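Local coordinates for RND efflux system, outer membrane lipoprotein, NodT family (Burkholderia mallei, PDB 6U94) that probably serves as the outer membrane channel component of a tripartite RND efflux pump, giving exported compounds a way out of the cell, at residues A[183-187]-A[228-233]; A[268-274]-A[455-459]; A[276-282]-A[374-378]; A[391-396]-A[439-443]. All coordinates share one frame; numbering follows the deposited sequence.

Interaction 1: residues A[183-187]-A[228-233]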
loop_
_atom_site.group_PDB
_atom_site.type_symbol
_atom_site.label_atom_id
_atom_site.label_comp_id
_atom_site.label_asym_id
_atom_site.label_seq_id
_atom_site.Cartn_x
_atom_site.Cartn_y
_atom_site.Cartn_z
ATOM N N LEU A 183 1.907 14.025 10.348
ATOM C CA LEU A 183 2.049 15.182 9.471
ATOM C C LEU A 183 1.450 16.431 10.104
ATOM O O LEU A 183 2.034 17.518 10.021
ATOM C CB LEU A 183 1.398 14.891 8.121
ATOM C CG LEU A 183 2.190 13.941 7.224
ATOM C CD1 LEU A 183 1.319 13.391 6.097
ATOM C CD2 LEU A 183 3.412 14.658 6.668
ATOM N N LEU A 184 0.288 16.297 10.746
ATOM C CA LEU A 184 -0.313 17.443 11.422
ATOM C C LEU A 184 0.560 17.919 12.576
ATOM O O LEU A 184 0.754 19.127 12.759
ATOM C CB LEU A 184 -1.714 17.088 11.924
ATOM C CG LEU A 184 -2.397 18.193 12.731
ATOM C CD1 LEU A 184 -2.615 19.431 11.871
ATOM C CD2 LEU A 184 -3.708 17.710 13.333
ATOM N N ALA A 185 1.090 16.984 13.368
ATOM C CA ALA A 185 1.948 17.359 14.486
ATOM C C ALA A 185 3.220 18.040 14.000
ATOM O O ALA A 185 3.690 19.004 14.618
ATOM C CB ALA A 185 2.283 16.125 15.323
ATOM N N LEU A 186 3.791 17.554 12.895
ATOM C CA LEU A 186 4.962 18.206 12.316
ATOM C C LEU A 186 4.626 19.613 11.839
ATOM O O LEU A 186 5.390 20.557 12.077
ATOM C CB LEU A 186 5.506 17.358 11.168
ATOM C CG LEU A 186 6.613 17.936 10.288
ATOM C CD1 LEU A 186 7.893 18.154 11.085
ATOM C CD2 LEU A 186 6.861 17.018 9.104
ATOM N N ALA A 187 3.479 19.776 11.175
ATOM C CA ALA A 187 3.085 21.091 10.682
ATOM C C ALA A 187 2.770 22.051 11.823
ATOM O O ALA A 187 2.936 23.266 11.668
ATOM C CB ALA A 187 1.880 20.964 9.749
ATOM N N ALA A 228 -0.326 23.969 5.504
ATOM C CA ALA A 228 -0.090 22.533 5.612
ATOM C C ALA A 228 -0.870 21.931 6.773
ATOM O O ALA A 228 -1.460 20.850 6.642
ATOM C CB ALA A 228 1.405 22.256 5.769
ATOM N N ALA A 229 -0.898 22.623 7.915
ATOM C CA ALA A 229 -1.651 22.127 9.062
ATOM C C ALA A 229 -3.135 22.011 8.739
ATOM O O ALA A 229 -3.807 21.080 9.200
ATOM C CB ALA A 229 -1.434 23.040 10.268
ATOM N N GLU A 230 -3.666 22.946 7.948
ATOM C CA GLU A 230 -5.072 22.878 7.567
ATOM C C GLU A 230 -5.332 21.711 6.622
ATOM O O GLU A 230 -6.364 21.037 6.729
ATOM C CB GLU A 230 -5.510 24.200 6.939
ATOM C CG GLU A 230 -5.716 25.317 7.956
ATOM C CD GLU A 230 -5.792 26.692 7.321
ATOM O OE1 GLU A 230 -5.647 26.785 6.084
ATOM O OE2 GLU A 230 -5.990 27.679 8.059
ATOM N N GLN A 231 -4.406 21.453 5.696
ATOM C CA GLN A 231 -4.568 20.321 4.789
ATOM C C GLN A 231 -4.577 19.000 5.548
ATOM O O GLN A 231 -5.389 18.114 5.259
ATOM C CB GLN A 231 -3.457 20.326 3.739
ATOM C CG GLN A 231 -3.377 19.050 2.916
ATOM C CD GLN A 231 -2.208 19.046 1.951
ATOM O OE1 GLN A 231 -1.533 18.030 1.778
ATOM N NE2 GLN A 231 -1.965 20.184 1.311
ATOM N N TYR A 232 -3.688 18.855 6.533
ATOM C CA TYR A 232 -3.580 17.597 7.263
ATOM C C TYR A 232 -4.729 17.398 8.244
ATOM O O TYR A 232 -5.115 16.252 8.509
ATOM C CB TYR A 232 -2.237 17.531 7.990
ATOM C CG TYR A 232 -1.054 17.478 7.049
ATOM C CD1 TYR A 232 -1.116 16.749 5.869
ATOM C CD2 TYR A 232 0.121 18.164 7.333
ATOM C CE1 TYR A 232 -0.039 16.696 5.002
ATOM C CE2 TYR A 232 1.202 18.117 6.471
ATOM C CZ TYR A 232 1.115 17.383 5.308
ATOM O OH TYR A 232 2.186 17.330 4.447
ATOM N N THR A 233 -5.288 18.481 8.791
ATOM C CA THR A 233 -6.488 18.341 9.610
ATOM C C THR A 233 -7.657 17.830 8.777
ATOM O O THR A 233 -8.473 17.036 9.258
ATOM C CB THR A 233 -6.850 19.672 10.270
ATOM O OG1 THR A 233 -6.381 20.756 9.460
ATOM C CG2 THR A 233 -6.240 19.772 11.663
#
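The ring of Y232 lies flat against L183, and this broad bump on helix 211-247 sets the shape of the contact. CB of L183 stands 3.5 Å from the ring centroid and only 7° off the ring normal, a CH-pi contact over the middle of the face. With CG of L183 beside its own backbone N (chi1 -74°), the isobutyl group runs on over the same ring: CD1 comes to CE1 of Y232, and CD2 reaches the phenolic end, 3.7 Å from OH. The ring's edge is met near its plane by the methyl of A187, so L183 and A187, one turn apart, form the hollow that receives the tyrosine. The A187 methyl also fits against the backbone of A229, its CB 3.7 Å from that residue's N. L184, the neighbouring residue, sends its CD1 to 3.6 Å from CG2 of T233, also near the carbonyl of A229. The alanines at 187 and 229 probably allow this close approach: the axes of the two short antiparallel segments come to 8.5 Å and cross at -160°. Beyond the pair, the OH of Y232 is hydrogen-bonded to Q435 of helix 421-454, whose V438 also touches L183. Adhesion between these two segments is therefore apolar, shape-dependent packing, while the one polar group at the end of the buried tyrosine is satisfied by a third helix.

Interaction 2: residues A[268-274]-A[455-459]; sequences AEFPAGL and LGGGW
P271 sits over the indole of W459 in a CH-pi contact between two loops. Its CD lies 3.5 Å from the centroid of the six-membered ring, 11° off the normal, while CG reaches NE1 and CE2. The indole is put there by a chi1 of 66°, which holds CG of W459 between the backbone N and the carbonyl carbon.

Among aromatic groups, F270 meets the same indole obliquely: the planes stand at 66°, and CD1 of F270 approaches CZ3 of W459 to 3.5 Å. F52, from an earlier part of the chain, touches both rings.

The aliphatic contacts belong to L274, whose two methyls part company: CD2 touches CB of W459 at 3.6 Å, and CD1 meets CD1 of L455, which also contacts F270.

Polar bonds act within or beyond the pair. OE1 of E269 accepts from the N of F270 at 2.8 Å and forms a salt bridge with R385.

The second loop begins as a Schellman motif: G456, with positive phi, ends helix 421-454, and two more glycines turn the chain so that W459 folds back onto the linker preceding helix 283-294.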
loop_
_atom_site.group_PDB
_atom_site.type_symbol
_atom_site.label_atom_id
_atom_site.label_comp_id
_atom_site.label_asym_id
_atom_site.label_seq_id
_atom_site.Cartn_x
_atom_site.Cartn_y
_atom_site.Cartn_z
ATOM N N ALA A 268 3.713 -6.853 10.863
ATOM C CA ALA A 268 4.784 -7.823 11.003
ATOM C C ALA A 268 5.520 -7.973 9.679
ATOM O O ALA A 268 4.935 -7.842 8.599
ATOM C CB ALA A 268 4.234 -9.175 11.460
ATOM N N GLU A 269 6.820 -8.234 9.771
ATOM C CA GLU A 269 7.623 -8.426 8.575
ATOM C C GLU A 269 7.312 -9.774 7.935
ATOM O O GLU A 269 6.992 -10.753 8.613
ATOM C CB GLU A 269 9.112 -8.328 8.910
ATOM C CG GLU A 269 10.027 -8.320 7.696
ATOM C CD GLU A 269 9.639 -7.262 6.684
ATOM O OE1 GLU A 269 8.900 -7.588 5.728
ATOM O OE2 GLU A 269 10.064 -6.098 6.854
ATOM N N PHE A 270 7.397 -9.812 6.612
ATOM C CA PHE A 270 7.152 -11.048 5.890
ATOM C C PHE A 270 8.240 -12.065 6.221
ATOM O O PHE A 270 9.431 -11.722 6.197
ATOM C CB PHE A 270 7.107 -10.789 4.388
ATOM C CG PHE A 270 5.938 -9.954 3.958
ATOM C CD1 PHE A 270 4.673 -10.517 3.836
ATOM C CD2 PHE A 270 6.099 -8.610 3.678
ATOM C CE1 PHE A 270 3.590 -9.746 3.443
ATOM C CE2 PHE A 270 5.026 -7.835 3.283
ATOM C CZ PHE A 270 3.768 -8.403 3.164
ATOM N N PRO A 271 7.880 -13.304 6.550
ATOM C CA PRO A 271 8.901 -14.310 6.862
ATOM C C PRO A 271 9.780 -14.598 5.654
ATOM O O PRO A 271 9.401 -14.376 4.501
ATOM C CB PRO A 271 8.079 -15.545 7.259
ATOM C CG PRO A 271 6.722 -15.017 7.600
ATOM C CD PRO A 271 6.517 -13.834 6.707
ATOM N N ALA A 272 10.977 -15.099 5.933
ATOM C CA ALA A 272 11.868 -15.520 4.862
ATOM C C ALA A 272 11.419 -16.864 4.302
ATOM O O ALA A 272 11.023 -17.763 5.048
ATOM C CB ALA A 272 13.305 -15.613 5.373
ATOM N N GLY A 273 11.474 -16.992 2.979
ATOM C CA GLY A 273 11.204 -18.263 2.336
ATOM C C GLY A 273 9.742 -18.622 2.171
ATOM O O GLY A 273 9.388 -19.799 2.289
ATOM N N LEU A 274 8.884 -17.650 1.893
ATOM C CA LEU A 274 7.472 -17.944 1.702
ATOM C C LEU A 274 7.280 -18.800 0.451
ATOM O O LEU A 274 7.781 -18.441 -0.622
ATOM C CB LEU A 274 6.667 -16.651 1.591
ATOM C CG LEU A 274 6.507 -15.902 2.912
ATOM C CD1 LEU A 274 5.663 -14.652 2.728
ATOM C CD2 LEU A 274 5.901 -16.819 3.965
ATOM N N LEU A 455 -0.334 -12.110 -2.261
ATOM C CA LEU A 455 -0.006 -13.469 -1.853
ATOM C C LEU A 455 -1.238 -14.348 -1.700
ATOM O O LEU A 455 -1.093 -15.558 -1.494
ATOM C CB LEU A 455 0.763 -13.464 -0.529
ATOM C CG LEU A 455 2.156 -12.838 -0.470
ATOM C CD1 LEU A 455 2.662 -12.842 0.968
ATOM C CD2 LEU A 455 3.123 -13.577 -1.378
ATOM N N GLY A 456 -2.433 -13.776 -1.797
ATOM C CA GLY A 456 -3.648 -14.506 -1.521
ATOM C C GLY A 456 -4.104 -14.447 -0.084
ATOM O O GLY A 456 -5.001 -15.209 0.294
ATOM N N GLY A 457 -3.521 -13.571 0.731
ATOM C CA GLY A 457 -3.898 -13.465 2.126
ATOM C C GLY A 457 -2.774 -13.809 3.081
ATOM O O GLY A 457 -2.956 -14.609 4.003
ATOM N N GLY A 458 -1.603 -13.212 2.866
ATOM C CA GLY A 458 -0.510 -13.384 3.810
ATOM C C GLY A 458 0.083 -14.779 3.762
ATOM O O GLY A 458 0.258 -15.378 2.696
ATOM N N TRP A 459 0.403 -15.303 4.944
ATOM C CA TRP A 459 1.086 -16.578 5.076
ATOM C C TRP A 459 0.475 -17.359 6.228
ATOM O O TRP A 459 -0.170 -16.793 7.115
ATOM C CB TRP A 459 2.592 -16.390 5.312
ATOM C CG TRP A 459 2.916 -15.730 6.625
ATOM C CD1 TRP A 459 3.163 -16.352 7.817
ATOM C CD2 TRP A 459 3.026 -14.323 6.877
ATOM N NE1 TRP A 459 3.419 -15.417 8.794
ATOM C CE2 TRP A 459 3.342 -14.166 8.241
ATOM C CE3 TRP A 459 2.888 -13.181 6.080
ATOM C CZ2 TRP A 459 3.523 -12.911 8.827
ATOM C CZ3 TRP A 459 3.069 -11.935 6.664
ATOM C CH2 TRP A 459 3.382 -11.812 8.024
#

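Interaction 3: residues A[276-282]-A[374-378]; sequences STLLERR and AFREV
L279 and F375 form the apolar centre, with CD1 of the leucine over one face of the phenyl ring, 3.9 Å from its centroid and displaced toward the rim. The other branch of L279, CD2, turns to CG2 of V378 one helical turn away, so the leucine wedges between two side chains of helix 362-415. Beside it, CB of S276 touches CZ of F375 at 3.7 Å, while the hydroxyl of S276 is hydrogen-bonded to the carbonyl of I310.

Outward from this core, the methyl of A374 lies under the guanidinium of R282, 3.4 Å from NE and toward the rim of that flat group. R282 is extended until a bend at chi3 (55°) turns its head group across the alanine toward E377. The polar edge is a salt bridge in which two nitrogens grip a single oxygen: NH1 gives OE1 of E377 a bond of 2.6 Å, and NH2 adds one of 2.9 Å. That oxygen lies in the guanidinium plane and is met nearly along its C-O axis, though the carboxylate is turned 39° from the guanidinium.

R282 also has a salt bridge to D284 and a hydrogen bond to the carbonyl of A454. A buried arginine shared between two carboxylates is probably held firmly in its charged form, and its bonds to E377 and A454 link the N-cap residue of helix 283-294 to helices 362-415 and 421-454.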
loop_
_atom_site.group_PDB
_atom_site.type_symbol
_atom_site.label_atom_id
_atom_site.label_comp_id
_atom_site.label_asym_id
_atom_site.label_seq_id
_atom_site.Cartn_x
_atom_site.Cartn_y
_atom_site.Cartn_z
ATOM N N SER A 276 5.699 -20.426 -2.913
ATOM C CA SER A 276 4.818 -19.962 -3.978
ATOM C C SER A 276 3.446 -20.629 -3.933
ATOM O O SER A 276 2.490 -20.096 -4.508
ATOM C CB SER A 276 5.472 -20.209 -5.336
ATOM O OG SER A 276 6.033 -21.511 -5.391
ATOM N N THR A 277 3.327 -21.778 -3.261
ATOM C CA THR A 277 2.032 -22.436 -3.138
ATOM C C THR A 277 1.028 -21.585 -2.374
ATOM O O THR A 277 -0.175 -21.862 -2.433
ATOM C CB THR A 277 2.189 -23.794 -2.455
ATOM O OG1 THR A 277 2.846 -23.627 -1.193
ATOM C CG2 THR A 277 3.002 -24.738 -3.329
ATOM N N LEU A 278 1.493 -20.555 -1.659
ATOM C CA LEU A 278 0.569 -19.608 -1.046
ATOM C C LEU A 278 -0.328 -18.954 -2.086
ATOM O O LEU A 278 -1.477 -18.607 -1.784
ATOM C CB LEU A 278 1.340 -18.534 -0.278
ATOM C CG LEU A 278 2.054 -18.924 1.015
ATOM C CD1 LEU A 278 2.886 -17.749 1.519
ATOM C CD2 LEU A 278 1.058 -19.368 2.073
ATOM N N LEU A 279 0.175 -18.774 -3.311
ATOM C CA LEU A 279 -0.605 -18.145 -4.370
ATOM C C LEU A 279 -1.774 -19.003 -4.835
ATOM O O LEU A 279 -2.627 -18.506 -5.579
ATOM C CB LEU A 279 0.298 -17.805 -5.556
ATOM C CG LEU A 279 1.515 -16.929 -5.222
ATOM C CD1 LEU A 279 2.179 -16.400 -6.486
ATOM C CD2 LEU A 279 1.131 -15.782 -4.308
ATOM N N GLU A 280 -1.837 -20.272 -4.418
ATOM C CA GLU A 280 -3.017 -21.079 -4.706
ATOM C C GLU A 280 -4.268 -20.491 -4.067
ATOM O O GLU A 280 -5.380 -20.741 -4.545
ATOM C CB GLU A 280 -2.806 -22.516 -4.227
ATOM C CG GLU A 280 -1.728 -23.281 -4.976
ATOM C CD GLU A 280 -1.281 -24.530 -4.242
ATOM O OE1 GLU A 280 -1.819 -24.805 -3.147
ATOM O OE2 GLU A 280 -0.393 -25.237 -4.758
ATOM N N ARG A 281 -4.111 -19.711 -2.994
ATOM C CA ARG A 281 -5.231 -19.085 -2.300
ATOM C C ARG A 281 -5.651 -17.756 -2.913
ATOM O O ARG A 281 -6.600 -17.140 -2.420
ATOM C CB ARG A 281 -4.893 -18.862 -0.825
ATOM C CG ARG A 281 -4.307 -20.062 -0.112
ATOM C CD ARG A 281 -3.584 -19.571 1.124
ATOM N NE ARG A 281 -2.703 -18.453 0.786
ATOM C CZ ARG A 281 -2.229 -17.573 1.663
ATOM N NH1 ARG A 281 -2.550 -17.670 2.946
ATOM N NH2 ARG A 281 -1.438 -16.590 1.254
ATOM N N ARG A 282 -4.970 -17.292 -3.954
ATOM C CA ARG A 282 -5.409 -16.083 -4.635
ATOM C C ARG A 282 -6.782 -16.319 -5.259
ATOM O O ARG A 282 -6.995 -17.356 -5.903
ATOM C CB ARG A 282 -4.412 -15.670 -5.711
ATOM C CG ARG A 282 -3.135 -14.990 -5.201
ATOM C CD ARG A 282 -2.216 -14.669 -6.361
ATOM N NE ARG A 282 -2.886 -13.865 -7.381
ATOM C CZ ARG A 282 -2.600 -12.592 -7.643
ATOM N NH1 ARG A 282 -1.634 -11.969 -6.970
ATOM N NH2 ARG A 282 -3.271 -11.941 -8.587
ATOM N N ALA A 374 0.155 -13.271 -11.601
ATOM C CA ALA A 374 0.210 -13.335 -10.145
ATOM C C ALA A 374 1.645 -13.223 -9.642
ATOM O O ALA A 374 1.926 -12.469 -8.701
ATOM C CB ALA A 374 -0.434 -14.627 -9.648
ATOM N N PHE A 375 2.566 -13.980 -10.247
ATOM C CA PHE A 375 3.968 -13.911 -9.849
ATOM C C PHE A 375 4.552 -12.538 -10.146
ATOM O O PHE A 375 5.236 -11.950 -9.303
ATOM C CB PHE A 375 4.774 -15.000 -10.556
ATOM C CG PHE A 375 4.712 -16.337 -9.880
ATOM C CD1 PHE A 375 3.601 -17.160 -10.039
ATOM C CD2 PHE A 375 5.762 -16.779 -9.092
ATOM C CE1 PHE A 375 3.543 -18.398 -9.416
ATOM C CE2 PHE A 375 5.714 -18.010 -8.469
ATOM C CZ PHE A 375 4.596 -18.824 -8.632
ATOM N N ARG A 376 4.292 -12.016 -11.348
ATOM C CA ARG A 376 4.779 -10.689 -11.705
ATOM C C ARG A 376 4.266 -9.637 -10.733
ATOM O O ARG A 376 5.008 -8.736 -10.329
ATOM C CB ARG A 376 4.366 -10.350 -13.138
ATOM C CG ARG A 376 4.888 -9.004 -13.639
ATOM C CD ARG A 376 4.516 -8.780 -15.098
ATOM N NE ARG A 376 5.016 -9.849 -15.960
ATOM C CZ ARG A 376 6.251 -9.891 -16.454
ATOM N NH1 ARG A 376 7.116 -8.925 -16.167
ATOM N NH2 ARG A 376 6.626 -10.899 -17.230
ATOM N N GLU A 377 2.997 -9.748 -10.335
ATOM C CA GLU A 377 2.433 -8.815 -9.366
ATOM C C GLU A 377 3.150 -8.907 -8.024
ATOM O O GLU A 377 3.358 -7.891 -7.350
ATOM C CB GLU A 377 0.944 -9.098 -9.199
ATOM C CG GLU A 377 0.203 -8.148 -8.296
ATOM C CD GLU A 377 -1.294 -8.402 -8.316
ATOM O OE1 GLU A 377 -1.723 -9.542 -8.021
ATOM O OE2 GLU A 377 -2.041 -7.466 -8.653
ATOM N N VAL A 378 3.524 -10.120 -7.615
ATOM C CA VAL A 378 4.224 -10.287 -6.347
ATOM C C VAL A 378 5.621 -9.681 -6.427
ATOM O O VAL A 378 6.062 -8.980 -5.508
ATOM C CB VAL A 378 4.268 -11.775 -5.958
ATOM C CG1 VAL A 378 5.299 -12.006 -4.857
ATOM C CG2 VAL A 378 2.885 -12.243 -5.511
#

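Interaction 4: residues A[391-396]-A[439-443]; sequences EVKAQE and TYKLA
Y440 and E391 make the ring contact that joins helices 362-415 and 421-454 here. CB of E391 stands over the centre of the tyrosine ring, a CH-pi contact 4.0 Å from the centroid. The E391 chain then bends at chi2 (-61°), which brings the carboxylate back along the ring: OE1 comes to 3.4 Å from CE2 of Y440, with the carboxylate and ring planes 57° apart. Q395, one turn further on, approaches the edge of the same ring, so the tyrosine is bordered on a face and at an edge by residues of one helix.

Aliphatic packing falls to V392, the residue whose backbone lies nearest that of Y440. Its CG2, beside the backbone N, rests 3.8 Å from CB of Y440 and against the Y440 carbonyl, and also meets CG of K441 at 4.1 Å. V392 is touched besides by L437, a turn back along helix 421-454.

Charge enters more loosely. OE2 of E396 lies 4.2 Å from NZ of K441, too long for a salt bridge, so any attraction is probably modest between these partly exposed side chains.

The short segments run antiparallel at -163°, their axes 9.5 Å apart, an antiparallel helical hairpin consistent with the long coiled helices of the alpha-barrel in outer membrane factors.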
loop_
_atom_site.group_PDB
_atom_site.type_symbol
_atom_site.label_atom_id
_atom_site.label_comp_id
_atom_site.label_asym_id
_atom_site.label_seq_id
_atom_site.Cartn_x
_atom_site.Cartn_y
_atom_site.Cartn_z
ATOM N N GLU A 391 14.059 5.221 -0.580
ATOM C CA GLU A 391 13.726 6.640 -0.520
ATOM C C GLU A 391 13.662 7.143 0.916
ATOM O O GLU A 391 14.023 8.295 1.191
ATOM C CB GLU A 391 12.404 6.901 -1.236
ATOM C CG GLU A 391 12.558 7.168 -2.723
ATOM C CD GLU A 391 13.412 8.393 -3.005
ATOM O OE1 GLU A 391 13.311 9.381 -2.244
ATOM O OE2 GLU A 391 14.187 8.368 -3.984
ATOM N N VAL A 392 13.199 6.300 1.840
ATOM C CA VAL A 392 13.156 6.691 3.247
ATOM C C VAL A 392 14.562 6.987 3.762
ATOM O O VAL A 392 14.807 8.021 4.396
ATOM C CB VAL A 392 12.467 5.598 4.085
ATOM C CG1 VAL A 392 12.645 5.869 5.567
ATOM C CG2 VAL A 392 10.987 5.514 3.737
ATOM N N LYS A 393 15.510 6.083 3.491
ATOM C CA LYS A 393 16.879 6.283 3.962
ATOM C C LYS A 393 17.524 7.494 3.301
ATOM O O LYS A 393 18.270 8.238 3.949
ATOM C CB LYS A 393 17.707 5.021 3.715
ATOM C CG LYS A 393 17.349 3.874 4.644
ATOM C CD LYS A 393 17.850 2.545 4.106
ATOM C CE LYS A 393 17.447 1.386 5.009
ATOM N NZ LYS A 393 18.228 1.363 6.278
ATOM N N ALA A 394 17.251 7.708 2.013
ATOM C CA ALA A 394 17.771 8.894 1.342
ATOM C C ALA A 394 17.178 10.164 1.936
ATOM O O ALA A 394 17.893 11.148 2.161
ATOM C CB ALA A 394 17.489 8.818 -0.157
ATOM N N GLN A 395 15.871 10.156 2.203
ATOM C CA GLN A 395 15.227 11.331 2.776
ATOM C C GLN A 395 15.729 11.611 4.187
ATOM O O GLN A 395 15.776 12.772 4.607
ATOM C CB GLN A 395 13.708 11.145 2.772
ATOM C CG GLN A 395 12.914 12.436 2.858
ATOM C CD GLN A 395 12.977 13.253 1.578
ATOM O OE1 GLN A 395 12.675 14.446 1.576
ATOM N NE2 GLN A 395 13.359 12.611 0.478
ATOM N N GLU A 396 16.109 10.569 4.929
ATOM C CA GLU A 396 16.594 10.773 6.289
ATOM C C GLU A 396 17.983 11.403 6.295
ATOM O O GLU A 396 18.267 12.279 7.119
ATOM C CB GLU A 396 16.594 9.448 7.051
ATOM C CG GLU A 396 15.208 9.010 7.506
ATOM C CD GLU A 396 15.200 7.626 8.124
ATOM O OE1 GLU A 396 16.132 6.841 7.852
ATOM O OE2 GLU A 396 14.256 7.324 8.886
ATOM N N THR A 439 5.390 10.552 4.203
ATOM C CA THR A 439 4.685 9.967 3.066
ATOM C C THR A 439 5.432 8.759 2.512
ATOM O O THR A 439 4.811 7.775 2.096
ATOM C CB THR A 439 4.484 11.014 1.972
ATOM O OG1 THR A 439 5.723 11.235 1.291
ATOM C CG2 THR A 439 4.007 12.330 2.570
ATOM N N TYR A 440 6.766 8.817 2.496
ATOM C CA TYR A 440 7.552 7.680 2.030
ATOM C C TYR A 440 7.482 6.508 2.999
ATOM O O TYR A 440 7.530 5.348 2.572
ATOM C CB TYR A 440 9.009 8.091 1.819
ATOM C CG TYR A 440 9.276 8.881 0.557
ATOM C CD1 TYR A 440 8.506 8.692 -0.584
ATOM C CD2 TYR A 440 10.309 9.812 0.505
ATOM C CE1 TYR A 440 8.756 9.412 -1.741
ATOM C CE2 TYR A 440 10.566 10.534 -0.644
ATOM C CZ TYR A 440 9.788 10.331 -1.763
ATOM O OH TYR A 440 10.047 11.053 -2.906
ATOM N N LYS A 441 7.392 6.784 4.302
ATOM C CA LYS A 441 7.216 5.702 5.264
ATOM C C LYS A 441 5.859 5.033 5.086
ATOM O O LYS A 441 5.754 3.802 5.145
ATOM C CB LYS A 441 7.371 6.229 6.691
ATOM C CG LYS A 441 8.799 6.582 7.084
ATOM C CD LYS A 441 8.867 7.045 8.530
ATOM C CE LYS A 441 10.305 7.206 8.992
ATOM N NZ LYS A 441 10.389 7.564 10.435
ATOM N N LEU A 442 4.811 5.829 4.859
ATOM C CA LEU A 442 3.477 5.270 4.674
ATOM C C LEU A 442 3.403 4.434 3.404
ATOM O O LEU A 442 2.773 3.371 3.392
ATOM C CB LEU A 442 2.441 6.390 4.643
ATOM C CG LEU A 442 1.006 5.973 4.310
ATOM C CD1 LEU A 442 0.500 4.931 5.295
ATOM C CD2 LEU A 442 0.102 7.185 4.306
ATOM N N ALA A 443 4.048 4.892 2.329
ATOM C CA ALA A 443 4.059 4.120 1.092
ATOM C C ALA A 443 4.697 2.754 1.305
ATOM O O ALA A 443 4.234 1.751 0.747
ATOM C CB ALA A 443 4.789 4.896 -0.003
#

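How the interactions relate
The four contacts are spread along a long helical molecule rather than gathered round one site. Interactions 1 and 4 are matching antiparallel helix pairs, one from each half of the chain; their centres lie 18 Å apart and their nearest atoms about 5 Å, with helix 421-454 also reaching the first pair. Interactions 2 and 3 are neighbours, centres 11 Å apart, across the chain's centre from interaction 1. They touch directly: NH2 of R281 is 2.5 Å from O of G458 and 3.0 Å from O of L455, probable hydrogen bonds that tie 276-282 to the glycine turn. Helix 362-415 carries one side of both interactions 3 and 4, about 27 Å apart between centres.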